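Putative polysaccharide biosynthesis protein with aminopeptidase-like domain (Clostridium acetobutylicum, PDB 3K9T) binds one zinc ion per subunit and probably serves the biosynthesis of modified polysaccharides, probably without the peptidase activity its aminopeptidase-like region might suggest. Local coordinates at residues D269-I272 against D273-E277; G296-E299 against R300-S303; S313-R316 against S317-G320; Y346-V349 against I350-I353. All coordinates share one frame; numbering follows the deposited sequence.

Interaction 1: D269-I272 against D273-E277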
# COMPACT_ATOMS: atom_id res chain seq x y z
N ASP A 269 0.46 -8.02 11.74
CA ASP A 269 -0.56 -7.05 12.16
C ASP A 269 -1.49 -7.58 13.26
O ASP A 269 -2.64 -7.12 13.35
CB ASP A 269 -1.35 -6.56 10.93
CG ASP A 269 -2.07 -7.68 10.22
OD1 ASP A 269 -1.87 -8.89 10.56
OD2 ASP A 269 -2.85 -7.33 9.30
N ALA A 270 -1.01 -8.52 14.08
CA ALA A 270 -1.81 -9.07 15.20
C ALA A 270 -2.03 -7.95 16.21
O ALA A 270 -1.39 -6.91 16.14
CB ALA A 270 -1.09 -10.22 15.89
N GLU A 271 -2.95 -8.16 17.14
CA GLU A 271 -3.26 -7.12 18.10
C GLU A 271 -2.02 -6.61 18.85
O GLU A 271 -1.83 -5.37 18.97
CB GLU A 271 -4.32 -7.55 19.08
CG GLU A 271 -4.84 -6.36 19.86
CD GLU A 271 -5.88 -6.71 20.90
OE1 GLU A 271 -6.51 -7.79 20.76
OE2 GLU A 271 -6.07 -5.85 21.82
N ILE A 272 -1.17 -7.53 19.29
CA ILE A 272 0.05 -7.15 20.01
C ILE A 272 0.97 -6.27 19.13
O ILE A 272 1.54 -5.31 19.62
CB ILE A 272 0.81 -8.39 20.62
CG1 ILE A 272 1.95 -7.95 21.54
CG2 ILE A 272 1.33 -9.32 19.52
CD1 ILE A 272 1.53 -7.02 22.65
N ASP A 273 1.09 -6.56 17.84
CA ASP A 273 1.92 -5.73 16.92
C ASP A 273 1.37 -4.33 16.84
O ASP A 273 2.13 -3.35 16.92
CB ASP A 273 1.89 -6.29 15.49
CG ASP A 273 2.50 -7.68 15.38
OD1 ASP A 273 3.59 -7.91 15.95
OD2 ASP A 273 1.88 -8.54 14.71
N LYS A 274 0.05 -4.25 16.67
CA LYS A 274 -0.64 -2.97 16.53
C LYS A 274 -0.51 -2.21 17.82
O LYS A 274 -0.29 -0.99 17.81
CB LYS A 274 -2.11 -3.19 16.12
CG LYS A 274 -2.27 -3.83 14.75
CD LYS A 274 -2.85 -2.97 13.67
CE LYS A 274 -4.39 -3.13 13.63
NZ LYS A 274 -4.98 -2.82 12.24
N ILE A 275 -0.60 -2.91 18.95
CA ILE A 275 -0.51 -2.22 20.26
C ILE A 275 0.92 -1.70 20.47
O ILE A 275 1.13 -0.52 20.74
CB ILE A 275 -0.91 -3.12 21.44
CG1 ILE A 275 -2.41 -3.31 21.50
CG2 ILE A 275 -0.39 -2.56 22.77
CD1 ILE A 275 -2.82 -4.32 22.55
N VAL A 276 1.90 -2.59 20.34
CA VAL A 276 3.28 -2.13 20.56
C VAL A 276 3.68 -0.99 19.60
O VAL A 276 4.32 -0.04 20.02
CB VAL A 276 4.32 -3.29 20.52
CG1 VAL A 276 5.76 -2.71 20.53
CG2 VAL A 276 4.07 -4.26 21.72
N GLU A 277 3.29 -1.05 18.33
CA GLU A 277 3.73 0.00 17.39
C GLU A 277 3.04 1.33 17.70
O GLU A 277 3.64 2.37 17.55
CB GLU A 277 3.55 -0.42 15.94
CG GLU A 277 4.41 -1.65 15.55
CD GLU A 277 3.92 -2.31 14.28
OE1 GLU A 277 3.56 -1.57 13.35
OE2 GLU A 277 3.89 -3.56 14.22

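Interaction 2: G296-E299 against R300-S303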
# COMPACT_ATOMS: atom_id res chain seq x y z
N GLY A 296 16.61 -15.91 15.95
CA GLY A 296 16.71 -14.97 17.06
C GLY A 296 16.39 -15.69 18.36
O GLY A 296 17.09 -16.61 18.73
N SER A 297 15.33 -15.28 19.06
CA SER A 297 15.00 -15.92 20.33
C SER A 297 13.72 -16.76 20.24
O SER A 297 13.34 -17.14 19.15
CB SER A 297 14.94 -14.91 21.48
OG SER A 297 14.97 -15.60 22.72
N ASP A 298 13.06 -17.03 21.37
CA ASP A 298 12.00 -18.08 21.45
C ASP A 298 10.73 -17.83 20.66
O ASP A 298 9.87 -18.69 20.59
CB ASP A 298 11.67 -18.40 22.89
CG ASP A 298 12.85 -19.04 23.64
OD1 ASP A 298 13.39 -20.06 23.17
OD2 ASP A 298 13.22 -18.51 24.71
N GLU A 299 10.60 -16.65 20.07
CA GLU A 299 9.48 -16.36 19.16
C GLU A 299 9.47 -17.35 18.00
O GLU A 299 8.40 -17.65 17.46
CB GLU A 299 9.52 -14.91 18.68
CG GLU A 299 10.70 -14.55 17.80
CD GLU A 299 11.95 -14.19 18.55
OE1 GLU A 299 11.95 -14.29 19.81
OE2 GLU A 299 12.93 -13.79 17.87
N ARG A 300 10.63 -17.90 17.65
CA ARG A 300 10.68 -19.06 16.72
C ARG A 300 9.92 -20.29 17.16
O ARG A 300 9.29 -20.97 16.34
CB ARG A 300 12.10 -19.49 16.36
CG ARG A 300 13.11 -19.34 17.43
CD ARG A 300 14.47 -19.13 16.80
NE ARG A 300 15.24 -20.33 16.98
CZ ARG A 300 16.35 -20.41 17.69
NH1 ARG A 300 16.89 -19.32 18.22
NH2 ARG A 300 16.95 -21.58 17.85
N GLN A 301 9.99 -20.62 18.43
CA GLN A 301 9.22 -21.78 18.90
C GLN A 301 7.75 -21.40 18.96
O GLN A 301 6.92 -22.10 18.42
CB GLN A 301 9.76 -22.33 20.21
CG GLN A 301 11.29 -22.43 20.27
CD GLN A 301 11.91 -23.23 19.15
OE1 GLN A 301 11.25 -24.10 18.56
NE2 GLN A 301 13.19 -22.95 18.85
N PHE A 302 7.42 -20.23 19.49
CA PHE A 302 6.00 -19.85 19.61
C PHE A 302 5.34 -19.62 18.28
O PHE A 302 4.13 -19.74 18.17
CB PHE A 302 5.82 -18.63 20.54
CG PHE A 302 6.30 -18.88 21.93
CD1 PHE A 302 5.71 -19.86 22.70
CD2 PHE A 302 7.37 -18.17 22.46
CE1 PHE A 302 6.18 -20.12 24.01
CE2 PHE A 302 7.83 -18.43 23.78
CZ PHE A 302 7.24 -19.39 24.54
N SER A 303 6.14 -19.30 17.27
CA SER A 303 5.64 -19.01 15.93
C SER A 303 5.78 -20.16 14.95
O SER A 303 5.51 -19.96 13.78
CB SER A 303 6.38 -17.80 15.39
OG SER A 303 6.15 -16.69 16.25
O HOH W 1 14.18 -20.52 20.36

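Interaction 3: S313-R316 against S317-G320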
# COMPACT_ATOMS: atom_id res chain seq x y z
N SER A 313 8.72 -9.38 20.14
CA SER A 313 9.88 -9.20 20.99
C SER A 313 10.20 -7.73 21.04
O SER A 313 10.46 -7.10 20.01
CB SER A 313 11.05 -10.02 20.46
OG SER A 313 12.17 -10.02 21.35
N LEU A 314 10.12 -7.16 22.24
CA LEU A 314 10.36 -5.74 22.45
C LEU A 314 11.69 -5.62 23.20
O LEU A 314 11.84 -6.08 24.35
CB LEU A 314 9.19 -5.09 23.20
CG LEU A 314 9.40 -3.62 23.55
CD1 LEU A 314 9.68 -2.78 22.31
CD2 LEU A 314 8.21 -3.10 24.30
N MSE A 315 12.65 -5.01 22.51
CA MSE A 315 14.03 -4.98 22.91
C MSE A 315 14.54 -3.56 22.89
O MSE A 315 13.81 -2.66 22.55
CB MSE A 315 14.83 -5.76 21.86
CG MSE A 315 14.47 -7.24 21.80
SE MSE A 315 15.39 -8.23 20.45
CE MSE A 315 14.26 -7.52 19.08
N ARG A 316 15.79 -3.39 23.30
CA ARG A 316 16.51 -2.15 23.00
C ARG A 316 17.45 -2.53 21.85
O ARG A 316 16.96 -2.87 20.79
CB ARG A 316 17.21 -1.53 24.22
CG ARG A 316 16.25 -1.11 25.32
CD ARG A 316 16.85 -0.09 26.30
NE ARG A 316 16.66 1.23 25.74
CZ ARG A 316 15.55 1.94 25.81
NH1 ARG A 316 14.50 1.52 26.51
NH2 ARG A 316 15.50 3.11 25.17
N SER A 317 18.77 -2.51 22.05
CA SER A 317 19.68 -2.91 20.99
C SER A 317 19.58 -4.42 20.90
O SER A 317 19.99 -5.18 21.77
CB SER A 317 21.13 -2.44 21.21
OG SER A 317 21.18 -1.02 21.35
N CYS A 318 18.99 -4.84 19.80
CA CYS A 318 18.78 -6.22 19.52
C CYS A 318 20.09 -7.06 19.48
O CYS A 318 21.15 -6.55 19.14
CB CYS A 318 18.01 -6.27 18.19
SG CYS A 318 17.74 -7.93 17.64
N TYR A 319 19.99 -8.34 19.87
CA TYR A 319 21.10 -9.31 19.77
C TYR A 319 21.78 -9.18 18.38
O TYR A 319 21.12 -9.07 17.36
CB TYR A 319 20.65 -10.76 20.05
CG TYR A 319 19.28 -11.10 19.53
CD1 TYR A 319 19.05 -11.28 18.17
CD2 TYR A 319 18.19 -11.23 20.39
CE1 TYR A 319 17.76 -11.57 17.68
CE2 TYR A 319 16.91 -11.54 19.91
CZ TYR A 319 16.70 -11.70 18.57
OH TYR A 319 15.42 -11.98 18.11
N GLY A 320 23.12 -9.20 18.38
CA GLY A 320 23.89 -8.84 17.20
C GLY A 320 24.62 -7.54 17.47
O GLY A 320 25.55 -7.20 16.76
O HOH W 2 13.59 -11.86 20.09

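Interaction 4: Y346-V349 against I350-I353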
# COMPACT_ATOMS: atom_id res chain seq x y z
N TYR A 346 6.95 -1.43 28.48
CA TYR A 346 6.24 -2.67 28.70
C TYR A 346 4.98 -2.39 29.49
O TYR A 346 3.92 -2.93 29.16
CB TYR A 346 7.14 -3.74 29.41
CG TYR A 346 7.92 -4.65 28.46
CD1 TYR A 346 9.06 -4.22 27.80
CD2 TYR A 346 7.52 -5.97 28.25
CE1 TYR A 346 9.77 -5.08 26.96
CE2 TYR A 346 8.21 -6.83 27.41
CZ TYR A 346 9.33 -6.39 26.75
OH TYR A 346 10.03 -7.24 25.91
N LEU A 347 5.06 -1.57 30.54
CA LEU A 347 3.86 -1.25 31.32
C LEU A 347 2.80 -0.53 30.47
O LEU A 347 1.59 -0.75 30.64
CB LEU A 347 4.23 -0.43 32.57
CG LEU A 347 4.96 -1.17 33.71
CD1 LEU A 347 5.04 -0.30 34.94
CD2 LEU A 347 4.25 -2.48 34.06
N GLU A 348 3.25 0.34 29.57
CA GLU A 348 2.33 1.10 28.69
C GLU A 348 1.67 0.16 27.70
O GLU A 348 0.48 0.31 27.35
CB GLU A 348 3.08 2.20 27.93
CG GLU A 348 2.16 3.23 27.25
CD GLU A 348 1.27 3.94 28.23
OE1 GLU A 348 1.74 4.21 29.36
OE2 GLU A 348 0.09 4.23 27.89
N VAL A 349 2.45 -0.80 27.21
CA VAL A 349 1.91 -1.84 26.38
C VAL A 349 0.80 -2.57 27.13
O VAL A 349 -0.29 -2.73 26.57
CB VAL A 349 3.00 -2.78 25.88
CG1 VAL A 349 2.40 -4.08 25.32
CG2 VAL A 349 3.83 -2.06 24.85
N ILE A 350 1.06 -2.94 28.39
CA ILE A 350 0.13 -3.72 29.21
C ILE A 350 -1.10 -2.89 29.51
O ILE A 350 -2.22 -3.38 29.39
CB ILE A 350 0.77 -4.29 30.50
CG1 ILE A 350 1.75 -5.43 30.14
CG2 ILE A 350 -0.31 -4.79 31.44
CD1 ILE A 350 2.69 -5.95 31.29
N TYR A 351 -0.90 -1.63 29.87
CA TYR A 351 -2.02 -0.69 30.02
C TYR A 351 -2.87 -0.67 28.74
O TYR A 351 -4.09 -0.67 28.83
CB TYR A 351 -1.51 0.72 30.33
CG TYR A 351 -2.58 1.81 30.39
CD1 TYR A 351 -3.09 2.40 29.23
CD2 TYR A 351 -3.08 2.25 31.61
CE1 TYR A 351 -4.06 3.39 29.29
CE2 TYR A 351 -4.06 3.25 31.68
CZ TYR A 351 -4.54 3.82 30.53
OH TYR A 351 -5.50 4.80 30.60
N THR A 352 -2.25 -0.67 27.57
CA THR A 352 -3.01 -0.62 26.30
C THR A 352 -3.80 -1.93 26.07
O THR A 352 -4.97 -1.93 25.69
CB THR A 352 -2.09 -0.28 25.11
OG1 THR A 352 -1.34 0.91 25.40
CG2 THR A 352 -2.89 -0.06 23.84
N ILE A 353 -3.14 -3.05 26.32
CA ILE A 353 -3.76 -4.35 26.19
C ILE A 353 -5.01 -4.40 27.04
O ILE A 353 -6.05 -4.84 26.58
CB ILE A 353 -2.81 -5.47 26.67
CG1 ILE A 353 -1.67 -5.67 25.68
CG2 ILE A 353 -3.57 -6.81 26.88
CD1 ILE A 353 -0.54 -6.50 26.30
O HOH W 3 -1.13 3.65 25.75

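Interaction 1: D269-I272 against D273-E277
D273 turns its carboxylate back to the start of its own helix, where OD2 accepts from the N-H of A270 at 3.0 Å. A270 is the N-cap residue of helix 271-282, the helix of a beta-alpha-beta unit between strands 260-263 and 287-290. With chi1 -63° the carboxylate carbon stands beside the backbone N of D273, which lets OD2 meet A270 N. The N-H of A270 arrives on the anti side of OD2, 18° out of the carboxylate plane, and the bond is bent, 137° at the hydrogen. T265 OG1 also bonds OD2, while OD1 is taken by the hydroxyl of Y262. Behind this corner the packing is close: I272 and V276 lie side by side, pointing the same way, with I272 CD1 3.9 Å from V276 CG2, on a buried flank that meets Y262 and V349. E271 is extended beyond CG, so that OE2 passes 3.7 Å from I275 CD1 on its way to N356 ND2. The looser, more solvent-exposed side holds D269 and K274. K274 CG lies 3.6 Å from D269 O; beyond it the chain bends twice, and K274 NZ stays 5.8 Å from D269 OD2, too far for a salt bridge. A carboxylate held by a backbone N-H and two hydroxyls at a helix N terminus is probably stabilised as the anion, its negative charge suited to the helix dipole.

Interaction 2: G296-E299 against R300-S303
The carbonyl oxygen of D298 is gripped by two backbone N-H groups, F302 N at 3.1 Å and, more weakly, Q301 N at 2.9 Å. Together they mark the first turn of helix 299-302, which follows a loop close to the zinc site. The bond from F302 is nearly straight, 167° at the hydrogen, and lies in the carbonyl plane. F302 also brings its ring beside the D298 side chain, CE2 standing 3.9 Å from D298 CB, before packing on L183 and L235. E299 folds back: chi1 66° sets CG between its backbone N and carbonyl carbon, and a bend at chi2 lets OE2 accept from S297 N at 3.1 Å, from above the carboxylate plane. The same oxygen pairs with K263. R300 reaches back along the loop, NH1 weakly bonded to G296 O, which sits at the guanidinium edge; its stronger partner is E367 of the second subunit, salt-bridged through NH2. Q301 OE1 bonds the backbone N of that E367, so the turn serves the trimer interface. One water donates to D298 OD1, which also accepts from T228 N, accepts from Q301 NE2 and lies 3.4 Å above the R300 guanidinium plane, over its centre.

Interaction 3: S313-R316 against S317-G320
The selenium of M315, a selenomethionine, touches both a thiol and an aromatic ring, 3.7 Å from both C318 SG and Y319 CE2. It stands 4.3 Å from the centroid of the Y319 ring and 37° off the ring normal, an oblique Met-aromatic contact rather than a straight approach over the face. The M315 chain runs straight as far as selenium and then bends at chi3, -77°, which brings CE within 3.8 Å of C318 SG. The thiol itself lies 3.6 Å above the Y319 ring plane, displaced toward the rim, so sulfur and selenium both line the ring. This cluster forms where strand 311-315 of the central mixed sheet ends and the chain turns into a loop beside the zinc site of the aminopeptidase-like domain, with the Y319 side chain about 6 Å from the metal and about 5 Å from that of D196. Pointing out of the cluster, the R316 guanidinium bonds D341, S342 and the carbonyl of G258, and S317 OG bonds D256. At the far end of the ring, a water in its plane joins the Y319 hydroxyl, at 2.7 Å, to S313 OG, to which it donates; S313 OG is also bonded to V250 O.

Interaction 4: Y346-V349 against I350-I353
E348 and Y351 lie side by side and point the same way, the carboxylate and ring planes 34° apart, with E348 OE2 3.9 Å from Y351 CD1. E348 first heads off with CG anti to its backbone N, chi1 -167°, then bends at chi2, and this turns the carboxylate along the helix toward the next turn. R417 ties the pair together from outside, forming a salt bridge with E348 OE2 and a cation-pi contact with the Y351 ring, while the Y351 hydroxyl goes on to E3. On the next flank T352 presents its hydroxyl backward: with chi1 -52°, OG1 bonds E348 O at 2.7 Å. T352 N reaches the same oxygen from the opposite face of the carbonyl plane at 2.9 Å, so one peptide oxygen is held by both backbone and side chain of a single residue. A water completes the polar patch, donating to T352 OG1 and to E348 OE2. V349 and I353 make the apolar counterpart one turn apart, their side chains crossing at an angle with V349 CG1 3.9 Å from I353 CD1. I350 runs its CG1 branch back alongside the carbonyl of Y346, CG1 to O 3.5 Å, and its N-H closes the helical turn on that oxygen. Helix 336-355 is wedged between neighbours: Y346 and I350 face helix 194-211, L347 and Y351 meet helix 5-10, T352 and I353 pack on helix 271-282, Y351 and T352 touch helix 416-428, and the Y346 hydroxyl bonds L314 O on strand 311-315.

How the interactions relate
From the N terminus the four contacts follow in series, none nested or crossed, all of them local. Interaction 1 closes the first turn of helix 271-282 after strand 260-263; interaction 2 closes the turn into helix 299-302; interaction 3 lies where the chain bends at the end of strand 311-315; interaction 4 lies within helix 336-355. Interactions 1 and 4 pack directly, I275 CD1 meeting I353 CG1 at 3.6 Å, joining two helices. Interactions 2 and 3 meet near the zinc site, E299 OE2 lying 3.1 Å from Y319 OH. Strand 311-315 of interaction 3 is in turn tied to helix 336-355 of interaction 4, sheet to helix.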